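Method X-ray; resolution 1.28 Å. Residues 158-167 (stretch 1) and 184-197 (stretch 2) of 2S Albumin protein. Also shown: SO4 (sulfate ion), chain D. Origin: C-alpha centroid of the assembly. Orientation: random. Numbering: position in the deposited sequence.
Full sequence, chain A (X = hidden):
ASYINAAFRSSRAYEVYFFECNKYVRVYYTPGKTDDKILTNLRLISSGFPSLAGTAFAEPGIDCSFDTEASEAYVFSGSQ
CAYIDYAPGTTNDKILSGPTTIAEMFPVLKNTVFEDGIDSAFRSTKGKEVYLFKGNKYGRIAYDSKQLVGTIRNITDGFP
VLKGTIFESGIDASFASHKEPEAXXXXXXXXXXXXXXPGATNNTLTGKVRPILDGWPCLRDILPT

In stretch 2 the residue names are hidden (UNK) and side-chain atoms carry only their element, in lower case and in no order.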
# COMPACT_ATOMS: atom_id res chain seq x y z
N GLY A 158 -1.50 16.56 -7.69
CA GLY A 158 -0.58 15.64 -8.36
C GLY A 158 -1.25 14.82 -9.43
O GLY A 158 -0.60 14.44 -10.40
N PHE A 159 -2.50 14.46 -9.15
CA PHE A 159 -3.26 13.47 -9.97
C PHE A 159 -4.59 14.05 -10.40
O PHE A 159 -5.62 13.52 -10.02
CB PHE A 159 -3.38 12.16 -9.18
CG PHE A 159 -2.12 11.55 -8.73
CD1 PHE A 159 -1.47 10.64 -9.54
CD2 PHE A 159 -1.60 11.84 -7.48
CE1 PHE A 159 -0.27 10.09 -9.14
CE2 PHE A 159 -0.40 11.27 -7.09
CZ PHE A 159 0.23 10.38 -7.91
N PRO A 160 -4.57 15.13 -11.24
CA PRO A 160 -5.83 15.67 -11.72
C PRO A 160 -6.65 14.65 -12.51
O PRO A 160 -7.84 14.82 -12.61
CB PRO A 160 -5.45 16.88 -12.57
CG PRO A 160 -4.01 16.56 -12.96
CD PRO A 160 -3.40 15.87 -11.75
N VAL A 161 -6.02 13.55 -13.00
CA VAL A 161 -6.77 12.52 -13.73
C VAL A 161 -7.84 11.92 -12.81
O VAL A 161 -8.76 11.32 -13.31
CB VAL A 161 -5.80 11.48 -14.32
CG1 VAL A 161 -5.27 10.55 -13.28
CG2 VAL A 161 -6.44 10.65 -15.42
N LEU A 162 -7.66 12.01 -11.51
CA LEU A 162 -8.61 11.42 -10.55
C LEU A 162 -9.74 12.38 -10.14
O LEU A 162 -10.63 11.97 -9.45
CB LEU A 162 -7.86 11.02 -9.26
CG LEU A 162 -6.79 9.97 -9.46
CD1 LEU A 162 -6.11 9.71 -8.11
CD2 LEU A 162 -7.38 8.67 -9.97
N LYS A 163 -9.70 13.60 -10.66
CA LYS A 163 -10.83 14.52 -10.44
C LYS A 163 -12.10 13.88 -10.97
O LYS A 163 -12.18 13.35 -12.06
CB LYS A 163 -10.60 15.86 -11.12
CG LYS A 163 -9.51 16.67 -10.44
CD LYS A 163 -9.18 17.98 -11.16
CE LYS A 163 -8.20 18.86 -10.46
NZ LYS A 163 -8.25 20.21 -10.94
N GLY A 164 -13.18 14.01 -10.17
CA GLY A 164 -14.48 13.47 -10.50
C GLY A 164 -14.64 12.02 -10.16
O GLY A 164 -15.60 11.37 -10.61
N THR A 165 -13.64 11.40 -9.54
CA THR A 165 -13.68 10.02 -9.05
C THR A 165 -13.62 10.06 -7.54
O THR A 165 -13.08 11.03 -6.99
CB THR A 165 -12.57 9.12 -9.60
OG1 THR A 165 -11.34 9.36 -8.89
CG2 THR A 165 -12.42 9.25 -11.11
N ILE A 166 -13.95 8.94 -6.89
CA ILE A 166 -13.92 8.96 -5.39
C ILE A 166 -12.48 9.03 -4.91
O ILE A 166 -12.24 9.51 -3.73
CB ILE A 166 -14.64 7.78 -4.79
CG1 ILE A 166 -14.87 7.96 -3.29
CG2 ILE A 166 -13.95 6.51 -5.19
CD1 ILE A 166 -15.71 9.20 -2.87
N PHE A 167 -11.51 8.70 -5.75
CA PHE A 167 -10.13 8.71 -5.28
C PHE A 167 -9.71 10.15 -4.95
O PHE A 167 -8.67 10.31 -4.31
CB PHE A 167 -9.22 8.05 -6.28
CG PHE A 167 -9.62 6.63 -6.55
CD1 PHE A 167 -9.20 5.63 -5.68
CD2 PHE A 167 -10.41 6.27 -7.62
CE1 PHE A 167 -9.59 4.32 -5.89
CE2 PHE A 167 -10.79 4.94 -7.80
CZ PHE A 167 -10.45 4.02 -6.88
N UNK A 184 -2.05 0.43 -8.57
CA UNK A 184 -3.45 0.08 -8.27
C UNK A 184 -3.86 0.90 -7.05
O UNK A 184 -3.16 0.89 -6.04
o UNK A 184 -2.76 -4.60 -12.54
c UNK A 184 -3.37 -2.27 -9.13
c UNK A 184 -2.99 -3.87 -11.41
c UNK A 184 -3.58 -1.40 -7.96
c UNK A 184 -4.24 -3.38 -11.09
c UNK A 184 -2.12 -2.70 -9.48
c UNK A 184 -4.43 -2.63 -9.94
c UNK A 184 -1.93 -3.45 -10.63
N UNK A 185 -5.02 1.56 -7.17
CA UNK A 185 -5.57 2.38 -6.06
C UNK A 185 -6.92 1.72 -5.69
O UNK A 185 -7.72 1.38 -6.56
c UNK A 185 -5.15 5.94 -7.55
c UNK A 185 -5.84 3.83 -6.51
c UNK A 185 -4.69 4.52 -7.23
c UNK A 185 -3.44 4.60 -6.34
N UNK A 186 -7.11 1.57 -4.41
CA UNK A 186 -8.32 0.93 -3.88
C UNK A 186 -9.03 1.91 -2.93
O UNK A 186 -8.41 2.59 -2.15
c UNK A 186 -7.95 -2.34 -4.47
c UNK A 186 -7.95 -0.31 -3.05
c UNK A 186 -5.30 -2.36 -4.80
c UNK A 186 -7.25 -1.38 -3.83
c UNK A 186 -6.07 -3.32 -5.44
c UNK A 186 -5.91 -1.39 -4.01
c UNK A 186 -7.43 -3.32 -5.30
N UNK A 187 -10.34 1.92 -3.00
CA UNK A 187 -11.17 2.79 -2.15
C UNK A 187 -12.50 2.05 -1.94
O UNK A 187 -13.24 1.83 -2.92
c UNK A 187 -11.39 4.17 -2.78
n UNK A 187 -12.28 8.21 -1.15
c UNK A 187 -12.39 6.91 -0.35
c UNK A 187 -11.82 5.56 -0.85
c UNK A 187 -12.37 5.13 -2.10
N UNK A 188 -12.72 1.65 -0.70
CA UNK A 188 -13.85 0.79 -0.38
C UNK A 188 -13.91 -0.42 -1.27
O UNK A 188 -12.89 -1.11 -1.41
N UNK A 189 -15.04 -0.56 -1.95
CA UNK A 189 -15.34 -1.72 -2.81
C UNK A 189 -14.69 -1.66 -4.20
O UNK A 189 -14.75 -2.66 -4.95
c UNK A 189 -16.85 -1.77 -2.95
N UNK A 190 -14.06 -0.54 -4.53
CA UNK A 190 -13.68 -0.20 -5.92
C UNK A 190 -12.16 -0.04 -6.02
O UNK A 190 -11.44 0.17 -5.03
c UNK A 190 -16.10 2.71 -6.85
n UNK A 190 -17.01 2.81 -7.78
o UNK A 190 -15.59 3.67 -6.21
c UNK A 190 -15.76 1.27 -6.58
c UNK A 190 -14.28 1.15 -6.36
N UNK A 191 -11.72 -0.13 -7.24
CA UNK A 191 -10.32 0.15 -7.56
C UNK A 191 -10.16 0.76 -8.94
O UNK A 191 -11.08 0.73 -9.75
o UNK A 191 -9.30 -4.58 -11.88
c UNK A 191 -9.28 -3.66 -10.87
c UNK A 191 -9.43 -1.10 -7.47
c UNK A 191 -10.50 -2.71 -9.07
c UNK A 191 -8.17 -2.91 -10.54
c UNK A 191 -8.28 -2.06 -9.46
c UNK A 191 -10.46 -3.55 -10.17
c UNK A 191 -9.39 -2.02 -8.67
N UNK A 192 -9.00 1.28 -9.19
CA UNK A 192 -8.58 1.69 -10.52
C UNK A 192 -7.08 1.45 -10.70
O UNK A 192 -6.35 1.44 -9.73
c UNK A 192 -8.93 3.52 -12.24
c UNK A 192 -8.92 3.17 -10.77
c UNK A 192 -8.04 4.11 -9.95
N UNK A 193 -6.73 1.24 -11.96
CA UNK A 193 -5.34 1.08 -12.34
C UNK A 193 -4.94 2.37 -13.03
O UNK A 193 -5.65 2.84 -13.91
c UNK A 193 -4.01 -2.62 -16.52
n UNK A 193 -4.32 -1.96 -15.38
n UNK A 193 -2.74 -2.84 -16.84
c UNK A 193 -3.71 -0.30 -13.70
c UNK A 193 -3.44 -1.64 -14.28
n UNK A 193 -4.97 -3.03 -17.33
c UNK A 193 -5.15 -0.12 -13.23
N UNK A 194 -3.79 2.91 -12.60
CA UNK A 194 -3.27 4.14 -13.22
C UNK A 194 -1.88 3.86 -13.77
O UNK A 194 -1.17 3.03 -13.30
c UNK A 194 -2.24 5.10 -11.10
c UNK A 194 -3.27 5.32 -12.21
c UNK A 194 -2.04 6.39 -10.28
c UNK A 194 -4.67 5.60 -11.72
N UNK A 195 -1.50 4.70 -14.72
CA UNK A 195 -0.12 4.91 -15.17
C UNK A 195 0.26 6.28 -14.60
O UNK A 195 -0.33 7.25 -14.96
c UNK A 195 1.36 5.00 -17.27
c UNK A 195 1.32 4.88 -18.78
c UNK A 195 -0.01 4.90 -16.69
n UNK A 195 2.84 5.15 -20.77
c UNK A 195 2.73 4.79 -19.34
N UNK A 196 1.22 6.30 -13.70
CA UNK A 196 1.58 7.53 -13.01
C UNK A 196 2.87 8.08 -13.55
O UNK A 196 3.73 7.33 -14.01
c UNK A 196 4.71 4.85 -9.96
c UNK A 196 2.66 6.51 -10.90
c UNK A 196 2.52 5.12 -10.85
c UNK A 196 3.54 4.29 -10.37
c UNK A 196 1.59 7.39 -11.48
c UNK A 196 3.84 7.02 -10.48
c UNK A 196 4.82 6.22 -9.96
N UNK A 197 2.99 9.41 -13.42
CA UNK A 197 4.08 10.19 -14.04
C UNK A 197 4.69 11.12 -12.99
O UNK A 197 4.26 12.28 -12.82
c UNK A 197 3.13 10.06 -16.35
o UNK A 197 2.59 11.89 -14.88
c UNK A 197 3.61 10.96 -15.25
S SO4 D . -6.35 -5.00 -13.81
O1 SO4 D . -6.96 -5.79 -14.81
O2 SO4 D . -4.95 -5.04 -14.06
O3 SO4 D . -6.58 -5.52 -12.56
O4 SO4 D . -6.81 -3.64 -13.80

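Position 184 carries one carbon and a six-carbon ring bearing an oxygen, out of reach of stretch 1: Tyr 184. Its OH donates a hydrogen bond to O2 of the sulfate (2.7 Å), so the phenol suits a site beside an anion.

Position 185 has four carbons forked at the second, pointing toward stretch 1 with one tip against Leu 162: Leu 185. Its CD1 lies 3.9 Å from CD1 of Leu 162, two buried aliphatic ends packed together.

At 186 a carbon leads to a bare six-carbon ring, pointing away from stretch 1: Phe 186, an apolar ring suiting a buried site.

Position 187 shows four carbons in a row ending in nitrogen, touching Ile 166 and Phe 167: Lys 187. The chain is long enough for NZ to reach O of Ile 166 (2.9 Å) in a weak hydrogen bond, while its CB lies 3.6 Å from CE1 of Phe 167.

Position 188 has no side-chain atoms, and its positive phi of 51° favours the residue it is, Gly 188. One carbon at 189, out of reach, gives Ala 189, a small residue completing the middle of the type II' turn.

At 190 three carbons end in an oxygen and a nitrogen, the oxygen near Ile 166: Gln 190. OE1 lies 3.4 Å from CG2 of Ile 166; partial exposure suits the polar amide.

Position 191, a carbon and a ring bearing oxygen, points away: Tyr 191, whose OH donates to sulfate O3 (3.0 Å).

At 192 one carbon carries two more, one of them over the Phe 167 ring: Val 192. Its compact fork sets CG1 over one face, 4.0 Å from the centroid of the Phe 167 ring, a CH-pi contact.

Position 193, out of reach, has three carbons, a nitrogen, and a carbon with two further nitrogens: Arg 193, its cationic guanidinium facing sulfate O2.

Four carbons at 194, forked at the first with one longer arm, touch Phe 159 and Leu 162: Ile 194. Its apolar branches suit both neighbours, CD1 4.3 Å from CE1 of Phe 159 and CG2 4.5 Å from CD2 of Leu 162.

Position 195, four carbons ending in nitrogen, is out of reach: Lys 195, its charged end suiting exposure. At 196 a carbon meets the Phe 159 ring edge and bears a plain ring leading away: Phe 196, CB 4.0 Å from CE1 of Phe 159. At 197 one carbon bearing an oxygen and a carbon makes no contact: Thr 197.

The contact is chiefly apolar. Alternation along the hairpin turns Leu 185, Lys 187, Gln 190, Val 192 and Ile 194 toward stretch 1, where Phe 167 contributes the largest covered area; the lysine adds one weak polar link.

Stretch 2 184-197: YLFKGAQYVRIKFT
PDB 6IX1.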